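Local coordinates for amidohydrolase 3 domain-containing protein (Pyrococcus horikoshii, PDB 3IGH), which is of unknown specific function but probably hydrolyses carbon-nitrogen bonds other than peptide bonds, as a metal-dependent member of the amidohydrolase family, at residues L218-E222 / G253-I258; F130-F136 / L169-R173; V412-R418 / A433-A439. Numbering follows the deposited sequence.

Contact 1 of 3, residues L218-E222 / G253-I258; sequences LFYLE and GNRLTI. With SO4 (sulfate ion), chain K; SO4 (sulfate ion), chain O.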
loop_
_atom_site.group_PDB
_atom_site.type_symbol
_atom_site.label_atom_id
_atom_site.label_comp_id
_atom_site.label_asym_id
_atom_site.label_seq_id
_atom_site.Cartn_x
_atom_site.Cartn_y
_atom_site.Cartn_z
ATOM N N LEU A 218 -7.736 8.218 -4.790
ATOM C CA LEU A 218 -6.846 7.182 -5.319
ATOM C C LEU A 218 -6.891 5.893 -4.499
ATOM O O LEU A 218 -6.976 4.802 -5.074
ATOM C CB LEU A 218 -5.403 7.698 -5.436
ATOM C CG LEU A 218 -5.090 8.724 -6.536
ATOM C CD1 LEU A 218 -3.691 9.296 -6.332
ATOM C CD2 LEU A 218 -5.249 8.120 -7.947
ATOM N N PHE A 219 -6.841 6.031 -3.170
ATOM C CA PHE A 219 -6.985 4.897 -2.248
ATOM C C PHE A 219 -8.322 4.169 -2.461
ATOM O O PHE A 219 -8.366 2.946 -2.495
ATOM C CB PHE A 219 -6.877 5.351 -0.779
ATOM C CG PHE A 219 -5.463 5.563 -0.290
ATOM C CD1 PHE A 219 -4.436 4.674 -0.632
ATOM C CD2 PHE A 219 -5.169 6.622 0.553
ATOM C CE1 PHE A 219 -3.127 4.868 -0.162
ATOM C CE2 PHE A 219 -3.870 6.823 1.032
ATOM C CZ PHE A 219 -2.844 5.945 0.669
ATOM N N TYR A 220 -9.401 4.935 -2.608
ATOM C CA TYR A 220 -10.725 4.373 -2.894
ATOM C C TYR A 220 -10.720 3.548 -4.189
ATOM O O TYR A 220 -11.126 2.387 -4.195
ATOM C CB TYR A 220 -11.772 5.500 -2.982
ATOM C CG TYR A 220 -13.123 5.019 -3.465
ATOM C CD1 TYR A 220 -14.011 4.381 -2.594
ATOM C CD2 TYR A 220 -13.511 5.187 -4.801
ATOM C CE1 TYR A 220 -15.255 3.930 -3.039
ATOM C CE2 TYR A 220 -14.739 4.734 -5.255
ATOM C CZ TYR A 220 -15.611 4.115 -4.365
ATOM O OH TYR A 220 -16.828 3.669 -4.814
ATOM N N LEU A 221 -10.240 4.151 -5.274
ATOM C CA LEU A 221 -10.211 3.485 -6.577
ATOM C C LEU A 221 -9.358 2.225 -6.586
ATOM O O LEU A 221 -9.749 1.225 -7.172
ATOM C CB LEU A 221 -9.734 4.451 -7.664
ATOM C CG LEU A 221 -10.729 5.549 -8.064
ATOM C CD1 LEU A 221 -10.037 6.555 -8.937
ATOM C CD2 LEU A 221 -11.956 4.971 -8.785
ATOM N N GLU A 222 -8.195 2.291 -5.937
ATOM C CA GLU A 222 -7.324 1.122 -5.741
ATOM C C GLU A 222 -8.025 -0.038 -5.003
ATOM O O GLU A 222 -7.976 -1.171 -5.481
ATOM C CB GLU A 222 -6.000 1.538 -5.065
ATOM C CG GLU A 222 -5.150 0.416 -4.435
ATOM C CD GLU A 222 -4.280 -0.367 -5.420
ATOM O OE1 GLU A 222 -4.186 0.001 -6.612
ATOM O OE2 GLU A 222 -3.675 -1.368 -4.979
ATOM N N GLY A 253 1.123 -0.888 -4.503
ATOM C CA GLY A 253 -0.088 -1.698 -4.527
ATOM C C GLY A 253 -0.253 -2.345 -5.882
ATOM O O GLY A 253 0.727 -2.570 -6.601
ATOM N N ASN A 254 -1.497 -2.640 -6.233
ATOM C CA ASN A 254 -1.813 -3.260 -7.507
ATOM C C ASN A 254 -1.641 -2.275 -8.669
ATOM O O ASN A 254 -0.929 -2.543 -9.627
ATOM C CB ASN A 254 -3.247 -3.784 -7.467
ATOM C CG ASN A 254 -3.660 -4.445 -8.757
ATOM O OD1 ASN A 254 -2.900 -5.215 -9.351
ATOM N ND2 ASN A 254 -4.871 -4.145 -9.203
ATOM N N ARG A 255 -2.288 -1.128 -8.565
ATOM C CA ARG A 255 -2.162 -0.079 -9.576
ATOM C C ARG A 255 -1.574 1.208 -9.006
ATOM O O ARG A 255 -0.917 1.963 -9.726
ATOM C CB ARG A 255 -3.533 0.223 -10.169
ATOM C CG ARG A 255 -4.078 -0.886 -11.035
ATOM C CD ARG A 255 -3.305 -0.957 -12.310
ATOM N NE ARG A 255 -3.994 -1.744 -13.328
ATOM C CZ ARG A 255 -3.537 -1.912 -14.562
ATOM N NH1 ARG A 255 -2.393 -1.347 -14.927
ATOM N NH2 ARG A 255 -4.220 -2.647 -15.429
ATOM N N LEU A 256 -1.832 1.452 -7.722
ATOM C CA LEU A 256 -1.372 2.663 -7.050
ATOM C C LEU A 256 -0.043 2.440 -6.336
ATOM O O LEU A 256 0.111 1.488 -5.559
ATOM C CB LEU A 256 -2.432 3.141 -6.041
ATOM C CG LEU A 256 -2.114 4.380 -5.187
ATOM C CD1 LEU A 256 -1.994 5.637 -6.078
ATOM C CD2 LEU A 256 -3.174 4.577 -4.098
ATOM N N THR A 257 0.906 3.333 -6.602
ATOM C CA THR A 257 2.150 3.418 -5.852
ATOM C C THR A 257 2.203 4.764 -5.136
ATOM O O THR A 257 2.054 5.819 -5.771
ATOM C CB THR A 257 3.376 3.334 -6.793
ATOM O OG1 THR A 257 3.256 2.174 -7.621
ATOM C CG2 THR A 257 4.697 3.266 -6.005
ATOM N N ILE A 258 2.414 4.737 -3.822
ATOM C CA ILE A 258 2.789 5.957 -3.101
ATOM C C ILE A 258 4.263 6.126 -3.436
ATOM O O ILE A 258 5.098 5.356 -2.963
ATOM C CB ILE A 258 2.553 5.822 -1.568
ATOM C CG1 ILE A 258 1.121 5.343 -1.281
ATOM C CG2 ILE A 258 2.870 7.147 -0.835
ATOM C CD1 ILE A 258 0.005 6.215 -1.901
HETATM S S SO4 K . -5.967 -4.685 -12.776
HETATM O O1 SO4 K . -7.067 -5.552 -13.187
HETATM O O2 SO4 K . -6.404 -3.294 -12.806
HETATM O O3 SO4 K . -5.546 -5.041 -11.429
HETATM O O4 SO4 K . -4.839 -4.870 -13.683
HETATM S S SO4 O . -4.391 -3.713 -19.026
HETATM O O1 SO4 O . -4.426 -5.155 -19.254
HETATM O O2 SO4 O . -5.604 -3.325 -18.315
HETATM O O3 SO4 O . -3.228 -3.379 -18.209
HETATM O O4 SO4 O . -4.322 -2.995 -20.298
HETATM O O HOH W 1 -6.012 -1.638 -7.917
#
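Leu218 points its CA-to-CB bond at the strand, and its CB lies 4.0 Å from Leu256 CD1. Phe219 starts sideways but its ring end comes closer: CD1 is 3.7 Å from Leu256 CD2, and CE1 is 3.8 Å from Ile258 CD1. That ring meets Phe251 of the second subunit edge-to-face. One turn on from Leu218, Glu222 accepts three consecutive backbone NH groups. Glu222 OE2 accepts from Asn254 N at 2.8 Å, and Glu222 OE1 from both Arg255 N at 2.9 Å and Leu256 N at 3.0 Å. The acid thus holds the turn that leads into the strand. A water donates to Glu222 O and accepts from Asn254 ND2. Asn254 ND2 and Arg255 donate to sulfate ions, probably from the crystallisation liquor. Residues 218-222 of helix 212-223 run at 141° to residues 256-258 of strand 256-264 in the TIM barrel. Leu218 and Leu256 touch Val231 on the adjacent strand 230-235, Leu218 touches Phe207 on strand 202-210, and Leu221 packs on Val187 of helix 183-199.

Contact 2 of 3, residues F130-F136 / L169-R173; sequences FIYRKCF and LEEAR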
loop_
_atom_site.group_PDB
_atom_site.type_symbol
_atom_site.label_atom_id
_atom_site.label_comp_id
_atom_site.label_asym_id
_atom_site.label_seq_id
_atom_site.Cartn_x
_atom_site.Cartn_y
_atom_site.Cartn_z
ATOM N N PHE A 130 -17.540 29.528 -11.953
ATOM C CA PHE A 130 -16.175 30.007 -11.800
ATOM C C PHE A 130 -15.494 29.854 -13.165
ATOM O O PHE A 130 -15.369 28.736 -13.673
ATOM C CB PHE A 130 -15.459 29.173 -10.733
ATOM C CG PHE A 130 -14.079 29.666 -10.389
ATOM C CD1 PHE A 130 -13.902 30.619 -9.398
ATOM C CD2 PHE A 130 -12.953 29.162 -11.045
ATOM C CE1 PHE A 130 -12.639 31.075 -9.061
ATOM C CE2 PHE A 130 -11.681 29.618 -10.715
ATOM C CZ PHE A 130 -11.523 30.570 -9.717
ATOM N N ILE A 131 -15.089 30.965 -13.778
ATOM C CA ILE A 131 -14.547 30.901 -15.151
ATOM C C ILE A 131 -13.151 31.493 -15.296
ATOM O O ILE A 131 -12.925 32.682 -15.055
ATOM C CB ILE A 131 -15.525 31.461 -16.237
ATOM C CG1 ILE A 131 -15.928 32.920 -15.958
ATOM C CG2 ILE A 131 -16.759 30.579 -16.352
ATOM C CD1 ILE A 131 -16.577 33.620 -17.161
ATOM N N TYR A 132 -12.210 30.640 -15.698
ATOM C CA TYR A 132 -10.837 31.063 -15.915
ATOM C C TYR A 132 -10.707 31.808 -17.232
ATOM O O TYR A 132 -11.241 31.372 -18.248
ATOM C CB TYR A 132 -9.920 29.852 -15.988
ATOM C CG TYR A 132 -9.612 29.205 -14.668
ATOM C CD1 TYR A 132 -8.657 29.755 -13.805
ATOM C CD2 TYR A 132 -10.244 28.018 -14.294
ATOM C CE1 TYR A 132 -8.352 29.140 -12.588
ATOM C CE2 TYR A 132 -9.947 27.397 -13.079
ATOM C CZ TYR A 132 -9.001 27.961 -12.238
ATOM O OH TYR A 132 -8.713 27.348 -11.042
ATOM N N ARG A 133 -9.985 32.923 -17.196
ATOM C CA ARG A 133 -9.509 33.576 -18.413
ATOM C C ARG A 133 -8.476 32.674 -19.072
ATOM O O ARG A 133 -7.825 31.870 -18.400
ATOM C CB ARG A 133 -8.847 34.917 -18.082
ATOM C CG ARG A 133 -8.559 35.801 -19.313
ATOM C CD ARG A 133 -7.785 37.067 -18.975
ATOM N NE ARG A 133 -7.417 37.761 -20.209
ATOM C CZ ARG A 133 -6.278 37.574 -20.878
ATOM N NH1 ARG A 133 -5.357 36.728 -20.432
ATOM N NH2 ARG A 133 -6.054 38.247 -21.997
ATOM N N LYS A 134 -8.367 32.786 -20.393
ATOM C CA LYS A 134 -7.216 32.310 -21.159
ATOM C C LYS A 134 -5.931 32.548 -20.354
ATOM O O LYS A 134 -5.728 33.638 -19.807
ATOM C CB LYS A 134 -7.187 33.084 -22.487
ATOM C CG LYS A 134 -6.123 32.692 -23.483
ATOM C CD LYS A 134 -5.925 33.798 -24.514
ATOM C CE LYS A 134 -4.963 34.869 -24.010
ATOM N NZ LYS A 134 -4.495 35.747 -25.115
ATOM N N CYS A 135 -5.098 31.511 -20.251
ATOM C CA CYS A 135 -3.809 31.540 -19.509
ATOM C C CYS A 135 -3.903 31.350 -17.991
ATOM O O CYS A 135 -2.875 31.276 -17.314
ATOM C CB CYS A 135 -2.932 32.764 -19.868
ATOM S SG CYS A 135 -2.647 32.962 -21.653
ATOM N N PHE A 136 -5.134 31.280 -17.471
ATOM C CA PHE A 136 -5.429 30.841 -16.097
ATOM C C PHE A 136 -4.819 31.715 -14.985
ATOM O O PHE A 136 -4.533 31.219 -13.896
ATOM C CB PHE A 136 -5.036 29.356 -15.894
ATOM C CG PHE A 136 -5.776 28.380 -16.792
ATOM C CD1 PHE A 136 -6.921 27.733 -16.339
ATOM C CD2 PHE A 136 -5.310 28.091 -18.075
ATOM C CE1 PHE A 136 -7.604 26.832 -17.145
ATOM C CE2 PHE A 136 -5.986 27.194 -18.896
ATOM C CZ PHE A 136 -7.139 26.559 -18.429
ATOM N N LEU A 169 -6.490 34.532 -6.522
ATOM C CA LEU A 169 -6.722 33.376 -7.387
ATOM C C LEU A 169 -6.047 32.140 -6.816
ATOM O O LEU A 169 -6.595 31.031 -6.892
ATOM C CB LEU A 169 -6.240 33.635 -8.819
ATOM C CG LEU A 169 -6.575 32.493 -9.790
ATOM C CD1 LEU A 169 -8.084 32.310 -9.927
ATOM C CD2 LEU A 169 -5.941 32.719 -11.132
ATOM N N GLU A 170 -4.854 32.345 -6.257
ATOM C CA GLU A 170 -4.125 31.309 -5.535
ATOM C C GLU A 170 -4.976 30.802 -4.364
ATOM O O GLU A 170 -5.046 29.600 -4.110
ATOM C CB GLU A 170 -2.791 31.880 -5.041
ATOM C CG GLU A 170 -1.883 30.914 -4.281
ATOM C CD GLU A 170 -0.689 31.615 -3.641
ATOM O OE1 GLU A 170 -0.270 32.683 -4.143
ATOM O OE2 GLU A 170 -0.168 31.096 -2.630
ATOM N N GLU A 171 -5.626 31.732 -3.662
ATOM C CA GLU A 171 -6.515 31.377 -2.553
ATOM C C GLU A 171 -7.735 30.619 -3.071
ATOM O O GLU A 171 -8.094 29.580 -2.524
ATOM C CB GLU A 171 -6.955 32.615 -1.757
ATOM C CG GLU A 171 -7.807 32.288 -0.527
ATOM C CD GLU A 171 -8.459 33.510 0.110
ATOM O OE1 GLU A 171 -8.820 34.463 -0.616
ATOM O OE2 GLU A 171 -8.627 33.508 1.347
ATOM N N ALA A 172 -8.351 31.130 -4.136
ATOM C CA ALA A 172 -9.530 30.502 -4.722
ATOM C C ALA A 172 -9.258 29.067 -5.169
ATOM O O ALA A 172 -10.094 28.188 -4.948
ATOM C CB ALA A 172 -10.060 31.331 -5.892
ATOM N N ARG A 173 -8.091 28.828 -5.714
ATOM C CA ARG A 173 -7.745 27.521 -6.183
ATOM C C ARG A 173 -7.559 26.565 -5.036
ATOM O O ARG A 173 -7.987 25.455 -5.103
ATOM C CB ARG A 173 -6.457 27.597 -6.931
ATOM C CG ARG A 173 -6.602 27.963 -8.322
ATOM C CD ARG A 173 -5.584 27.201 -9.083
ATOM N NE ARG A 173 -4.997 28.041 -10.090
ATOM C CZ ARG A 173 -4.899 27.693 -11.358
ATOM N NH1 ARG A 173 -4.371 28.530 -12.226
ATOM N NH2 ARG A 173 -5.325 26.505 -11.744
#
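This is a mainly apolar helix-on-sheet contact, in which helix 166-180 packs on a six-stranded mixed sheet, separate from the barrel sheet, that contains strand 129-133. The axes of segments 130-133 and 169-173 approach to 12.1 Å, so side chains bridge the gap. Leu169 touches both Phe130 and Tyr132. Leu169 CD1 lies 3.9 Å from Phe130 CZ, at the edge of that ring, and 4.1 Å from Tyr132 CE1. Ala172 CB adds a contact of 4.1 Å to Phe130 CE1. Phe130 and Tyr132 can both face the helix because they are two apart on the strand, while Ile131 between them packs on helix 88-96. At the end of the strand a type II beta turn runs from Arg133 to Phe136. It brings Phe136 O within 3.4 Å of Leu169 CD2. Arg173 CG is 3.5 Å from Tyr132 OH, and that hydroxyl lies over one face of the Arg173 guanidinium. The chemistry is thus mostly apolar packing, with Tyr132 OH and the Arg173 guanidinium at its border.

Contact 3 of 3, residues V412-R418 / A433-A439; sequences VDAAVNR and ALDIKDA. With SO4 (sulfate ion), chain N.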
loop_
_atom_site.group_PDB
_atom_site.type_symbol
_atom_site.label_atom_id
_atom_site.label_comp_id
_atom_site.label_asym_id
_atom_site.label_seq_id
_atom_site.Cartn_x
_atom_site.Cartn_y
_atom_site.Cartn_z
ATOM N N VAL A 412 5.325 13.050 -29.142
ATOM C CA VAL A 412 6.345 12.384 -29.961
ATOM C C VAL A 412 6.723 13.283 -31.145
ATOM O O VAL A 412 7.905 13.521 -31.402
ATOM C CB VAL A 412 5.878 10.992 -30.464
ATOM C CG1 VAL A 412 6.872 10.398 -31.492
ATOM C CG2 VAL A 412 5.720 10.023 -29.289
ATOM N N ASP A 413 5.711 13.817 -31.825
ATOM C CA ASP A 413 5.947 14.692 -32.972
ATOM C C ASP A 413 6.765 15.932 -32.601
ATOM O O ASP A 413 7.666 16.335 -33.343
ATOM C CB ASP A 413 4.634 15.103 -33.620
ATOM C CG ASP A 413 4.837 15.650 -35.029
ATOM O OD1 ASP A 413 5.520 14.990 -35.835
ATOM O OD2 ASP A 413 4.321 16.738 -35.332
ATOM N N ALA A 414 6.452 16.507 -31.439
ATOM C CA ALA A 414 7.153 17.673 -30.913
ATOM C C ALA A 414 8.633 17.399 -30.673
ATOM O O ALA A 414 9.476 18.227 -30.995
ATOM C CB ALA A 414 6.476 18.153 -29.640
ATOM N N ALA A 415 8.949 16.233 -30.120
ATOM C CA ALA A 415 10.336 15.857 -29.871
ATOM C C ALA A 415 11.104 15.567 -31.153
ATOM O O ALA A 415 12.289 15.887 -31.257
ATOM C CB ALA A 415 10.404 14.651 -28.943
ATOM N N VAL A 416 10.425 14.954 -32.116
ATOM C CA VAL A 416 11.055 14.554 -33.372
ATOM C C VAL A 416 11.201 15.753 -34.316
ATOM O O VAL A 416 12.265 15.960 -34.892
ATOM C CB VAL A 416 10.304 13.355 -34.044
ATOM C CG1 VAL A 416 10.877 13.032 -35.446
ATOM C CG2 VAL A 416 10.391 12.109 -33.158
ATOM N N ASN A 417 10.149 16.563 -34.428
ATOM C CA ASN A 417 10.111 17.650 -35.412
ATOM C C ASN A 417 10.267 19.068 -34.883
ATOM O O ASN A 417 10.352 20.021 -35.670
ATOM C CB ASN A 417 8.851 17.523 -36.273
ATOM C CG ASN A 417 8.846 16.247 -37.079
ATOM O OD1 ASN A 417 9.833 15.917 -37.726
ATOM N ND2 ASN A 417 7.747 15.514 -37.029
ATOM N N ARG A 418 10.284 19.202 -33.556
ATOM C CA ARG A 418 10.587 20.466 -32.860
ATOM C C ARG A 418 9.845 21.720 -33.322
ATOM O O ARG A 418 10.397 22.808 -33.278
ATOM C CB ARG A 418 12.101 20.724 -32.816
ATOM C CG ARG A 418 12.805 19.960 -31.719
ATOM C CD ARG A 418 14.249 20.399 -31.527
ATOM N NE ARG A 418 14.425 21.561 -30.648
ATOM C CZ ARG A 418 14.440 21.508 -29.313
ATOM N NH1 ARG A 418 14.238 20.358 -28.680
ATOM N NH2 ARG A 418 14.636 22.615 -28.607
ATOM N N ALA A 433 16.601 17.935 -32.294
ATOM C CA ALA A 433 15.566 16.991 -32.731
ATOM C C ALA A 433 15.985 15.555 -32.434
ATOM O O ALA A 433 17.153 15.203 -32.588
ATOM C CB ALA A 433 15.295 17.162 -34.218
ATOM N N LEU A 434 15.036 14.744 -31.974
ATOM C CA LEU A 434 15.303 13.330 -31.705
ATOM C C LEU A 434 14.754 12.501 -32.852
ATOM O O LEU A 434 13.850 12.944 -33.555
ATOM C CB LEU A 434 14.643 12.882 -30.393
ATOM C CG LEU A 434 15.000 13.589 -29.080
ATOM C CD1 LEU A 434 14.419 12.819 -27.908
ATOM C CD2 LEU A 434 16.496 13.719 -28.922
ATOM N N ASP A 435 15.282 11.299 -33.048
ATOM C CA ASP A 435 14.640 10.389 -33.989
ATOM C C ASP A 435 13.488 9.662 -33.290
ATOM O O ASP A 435 13.396 9.682 -32.057
ATOM C CB ASP A 435 15.642 9.430 -34.653
ATOM C CG ASP A 435 16.437 8.603 -33.659
ATOM O OD1 ASP A 435 15.888 8.159 -32.628
ATOM O OD2 ASP A 435 17.636 8.377 -33.929
ATOM N N ILE A 436 12.618 9.027 -34.073
ATOM C CA ILE A 436 11.418 8.391 -33.528
ATOM C C ILE A 436 11.713 7.282 -32.501
ATOM O O ILE A 436 11.018 7.195 -31.492
ATOM C CB ILE A 436 10.430 7.936 -34.646
ATOM C CG1 ILE A 436 9.067 7.579 -34.042
ATOM C CG2 ILE A 436 11.028 6.802 -35.513
ATOM C CD1 ILE A 436 7.902 7.888 -34.946
ATOM N N LYS A 437 12.761 6.487 -32.733
ATOM C CA LYS A 437 13.168 5.434 -31.794
ATOM C C LYS A 437 13.512 5.965 -30.405
ATOM O O LYS A 437 13.098 5.387 -29.401
ATOM C CB LYS A 437 14.392 4.674 -32.307
ATOM C CG LYS A 437 14.121 3.423 -33.114
ATOM C CD LYS A 437 15.139 2.337 -32.753
ATOM C CE LYS A 437 16.568 2.886 -32.623
ATOM N NZ LYS A 437 17.279 2.347 -31.419
ATOM N N ASP A 438 14.296 7.044 -30.356
ATOM C CA ASP A 438 14.671 7.675 -29.092
ATOM C C ASP A 438 13.485 8.355 -28.409
ATOM O O ASP A 438 13.427 8.401 -27.181
ATOM C CB ASP A 438 15.794 8.691 -29.290
ATOM C CG ASP A 438 17.131 8.042 -29.608
ATOM O OD1 ASP A 438 17.256 6.805 -29.497
ATOM O OD2 ASP A 438 18.068 8.780 -29.971
ATOM N N ALA A 439 12.564 8.897 -29.203
ATOM C CA ALA A 439 11.338 9.483 -28.664
ATOM C C ALA A 439 10.439 8.427 -28.018
ATOM O O ALA A 439 9.926 8.639 -26.908
ATOM C CB ALA A 439 10.580 10.270 -29.746
HETATM S S SO4 N . 20.058 -0.602 -31.804
HETATM O O1 SO4 N . 20.802 -0.732 -33.054
HETATM O O2 SO4 N . 18.928 0.295 -32.017
HETATM O O3 SO4 N . 19.567 -1.914 -31.401
HETATM O O4 SO4 N . 20.932 -0.066 -30.762
HETATM O O HOH W 2 14.330 14.162 -36.211
#
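The C-terminal end of helix 408-417 meets the capped N-terminus of helix 436-450 and the residues leading into it; the short helix 425-429 lies between them in sequence. Leu434 N donates to Ala415 O at 3.1 Å and is nearly straight, so an extended residue ahead of the second helix bonds to the last turn of the first. Beside it, Val416 CA makes a CA-H...O contact of 3.2 Å with Leu434 O. A water donates to both Val416 O and Leu434 O, at 3.0 Å each. Arg418 leaves the helix with positive phi, and its CD comes to 3.5 Å from Ala433 N. Its guanidinium turns to other partners, with NH1 bonded to Tyr384 O and NE to Thr429 OG1. Ala415, Leu434 and Ala439 pack on Phe397 of strand 395-397, in the barrel sheet of the amidohydrolase fold. Asp435 is the N-cap of the second helix, its OD1 accepting Asp438 N at 3.0 Å. Beyond the cap the helices touch through aliphatic side chains. Val416 CG2 is 3.9 Å from Ala439 CB, and Val412 CG1 lies 4.1 Å from Ala439 CB and 4.4 Å from Ile436 CG1.

The three contacts follow one another along the chain in the order 2, 1, 3. Centres are 30 Å apart for contacts 1 and 2, 32 Å for contacts 1 and 3, and 33 Å for contacts 2 and 3. Nearest atoms are about 17, 20 and 19 Å apart, respectively. Contact 3 is on the other side of the chain's centre from both others. Contact 1 packs a helix on a strand of the barrel sheet; contact 3 joins two helix ends, which pack on Phe397 of strand 395-397 in that sheet; contact 2 belongs to a separate mixed sheet. Contact 1 alone meets the second subunit. The sulfates at contacts 1 and 3 probably come from the crystallisation liquor.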